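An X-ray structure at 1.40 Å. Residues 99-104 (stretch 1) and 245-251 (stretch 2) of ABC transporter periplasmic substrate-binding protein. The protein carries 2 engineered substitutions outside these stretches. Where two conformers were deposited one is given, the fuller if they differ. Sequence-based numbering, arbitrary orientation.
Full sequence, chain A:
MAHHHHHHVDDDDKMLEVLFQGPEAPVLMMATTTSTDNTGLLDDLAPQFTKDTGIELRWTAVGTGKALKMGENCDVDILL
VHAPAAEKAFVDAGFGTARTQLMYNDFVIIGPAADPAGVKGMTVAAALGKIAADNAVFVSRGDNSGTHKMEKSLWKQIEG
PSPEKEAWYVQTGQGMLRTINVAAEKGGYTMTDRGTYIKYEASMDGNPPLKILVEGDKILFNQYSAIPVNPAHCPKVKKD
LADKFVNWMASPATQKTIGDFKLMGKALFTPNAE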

# COMPACT_ATOMS: atom_id res chain seq x y z
N ARG A 99 8.92 11.28 10.15
CA ARG A 99 8.67 10.12 9.30
C ARG A 99 9.99 9.48 9.02
O ARG A 99 10.92 10.14 8.53
CB ARG A 99 8.08 10.46 7.93
CG ARG A 99 6.79 11.22 7.94
CD ARG A 99 6.57 11.79 6.57
NE ARG A 99 6.33 10.77 5.60
CZ ARG A 99 6.71 10.73 4.34
NH1 ARG A 99 7.44 11.72 3.83
NH2 ARG A 99 6.31 9.77 3.55
N THR A 100 10.08 8.15 9.22
CA THR A 100 11.22 7.36 8.74
C THR A 100 10.72 6.40 7.69
O THR A 100 9.99 5.46 7.99
CB THR A 100 11.93 6.60 9.92
OG1 THR A 100 12.43 7.57 10.85
CG2 THR A 100 13.05 5.82 9.47
N GLN A 101 11.23 6.55 6.49
CA GLN A 101 10.86 5.64 5.42
C GLN A 101 11.54 4.32 5.60
O GLN A 101 12.73 4.26 5.99
CB GLN A 101 11.20 6.24 4.05
CG GLN A 101 10.14 7.26 3.60
CD GLN A 101 10.25 8.61 4.29
OE1 GLN A 101 11.27 9.31 4.15
NE2 GLN A 101 9.20 9.02 4.98
N LEU A 102 10.85 3.25 5.33
CA LEU A 102 11.27 1.84 5.67
C LEU A 102 11.25 0.87 4.49
O LEU A 102 12.25 0.16 4.20
CB LEU A 102 10.58 1.29 6.90
CG LEU A 102 10.83 2.01 8.19
CD1 LEU A 102 9.88 1.52 9.29
CD2 LEU A 102 12.31 1.78 8.63
N MET A 103 10.17 0.83 3.71
CA MET A 103 9.99 -0.02 2.59
C MET A 103 8.80 0.43 1.76
O MET A 103 8.05 1.26 2.22
CB MET A 103 9.71 -1.45 2.98
CG MET A 103 8.50 -1.75 3.75
SD MET A 103 8.36 -1.26 5.47
CE MET A 103 6.86 -2.06 5.86
N TYR A 104 8.69 -0.10 0.57
CA TYR A 104 7.44 0.10 -0.19
C TYR A 104 6.90 -1.19 -0.74
O TYR A 104 7.70 -2.06 -1.11
CB TYR A 104 7.62 1.10 -1.31
CG TYR A 104 8.73 0.80 -2.36
CD1 TYR A 104 8.43 0.14 -3.53
CD2 TYR A 104 10.05 1.26 -2.20
CE1 TYR A 104 9.38 -0.12 -4.50
CE2 TYR A 104 10.98 1.07 -3.23
CZ TYR A 104 10.62 0.34 -4.35
OH TYR A 104 11.50 0.04 -5.34
N PHE A 245 11.76 0.36 17.86
CA PHE A 245 11.15 -0.30 16.71
C PHE A 245 11.71 0.32 15.43
O PHE A 245 11.93 -0.42 14.48
CB PHE A 245 9.58 -0.21 16.75
CG PHE A 245 8.92 -0.86 15.61
CD1 PHE A 245 8.80 -2.23 15.56
CD2 PHE A 245 8.43 -0.11 14.60
CE1 PHE A 245 8.17 -2.84 14.47
CE2 PHE A 245 7.74 -0.74 13.55
CZ PHE A 245 7.63 -2.06 13.47
N VAL A 246 11.77 1.66 15.35
CA VAL A 246 12.28 2.32 14.13
C VAL A 246 13.69 1.88 13.90
O VAL A 246 14.07 1.56 12.76
CB VAL A 246 12.19 3.84 14.23
CG1 VAL A 246 12.77 4.59 13.06
CG2 VAL A 246 10.76 4.29 14.37
N ASN A 247 14.44 1.82 14.98
CA ASN A 247 15.86 1.42 14.85
C ASN A 247 15.96 0.02 14.31
O ASN A 247 16.75 -0.27 13.43
CB ASN A 247 16.56 1.59 16.21
CG ASN A 247 17.99 1.19 16.17
OD1 ASN A 247 18.31 0.03 16.31
ND2 ASN A 247 18.87 2.19 16.03
N TRP A 248 15.19 -0.93 14.90
CA TRP A 248 15.13 -2.24 14.44
C TRP A 248 14.72 -2.41 12.98
O TRP A 248 15.38 -3.13 12.20
CB TRP A 248 14.24 -3.06 15.39
CG TRP A 248 14.18 -4.53 15.05
CD1 TRP A 248 15.11 -5.46 15.40
CD2 TRP A 248 13.15 -5.23 14.38
NE1 TRP A 248 14.75 -6.67 14.93
CE2 TRP A 248 13.52 -6.57 14.32
CE3 TRP A 248 11.92 -4.84 13.79
CZ2 TRP A 248 12.74 -7.53 13.69
CZ3 TRP A 248 11.14 -5.77 13.22
CH2 TRP A 248 11.54 -7.12 13.15
N MET A 249 13.67 -1.67 12.55
CA MET A 249 13.15 -1.89 11.22
C MET A 249 14.14 -1.34 10.20
O MET A 249 14.13 -1.82 9.05
CB MET A 249 11.85 -1.07 10.98
CG MET A 249 10.69 -1.66 11.70
SD MET A 249 10.05 -3.17 10.90
CE MET A 249 9.11 -2.40 9.52
N ALA A 250 14.90 -0.28 10.56
CA ALA A 250 15.83 0.37 9.59
C ALA A 250 17.20 -0.36 9.55
O ALA A 250 18.05 -0.01 8.72
CB ALA A 250 16.07 1.82 9.97
N SER A 251 17.40 -1.32 10.41
CA SER A 251 18.72 -2.02 10.51
C SER A 251 18.90 -2.81 9.24
O SER A 251 17.94 -3.33 8.65
CB SER A 251 18.70 -2.96 11.73
OG SER A 251 17.89 -4.08 11.62

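A strand and a helix can pack together without a single hydrogen bond between them, and this contact is a compact example of how packing, mostly of apolar side chains, bridges the gap. The axes of strand 100-104 and helix 245-250 approach to 9.2 Å and cross at 43°, a spacing that leaves room for side chains but keeps the two backbones apart.

Apolar packing centres on Leu 102, whose CA-to-CB bond points toward the helix. CD1 and CD2 of Leu 102 each lie 3.7 Å from CB of Met 249, and CD2 of Leu 102 also lies 4.0 Å from CB of Ala 250. The leucine also comes close to the backbone, with CD2 of Leu 102 3.8 Å from N of Ala 250. That amide is already committed, donating to O of Val 246 at 3.0 Å within the helix. Met 103 starts sideways, yet its end comes nearer, and its SD sits 4.3 Å from CE of Met 249.

A mixed contact extends the interface toward the start of the strand. OG1 of Thr 100 rests 3.7 Å from CG1 of Val 246, a van der Waals approach in which the methyl offers the hydroxyl no hydrogen-bonding partner.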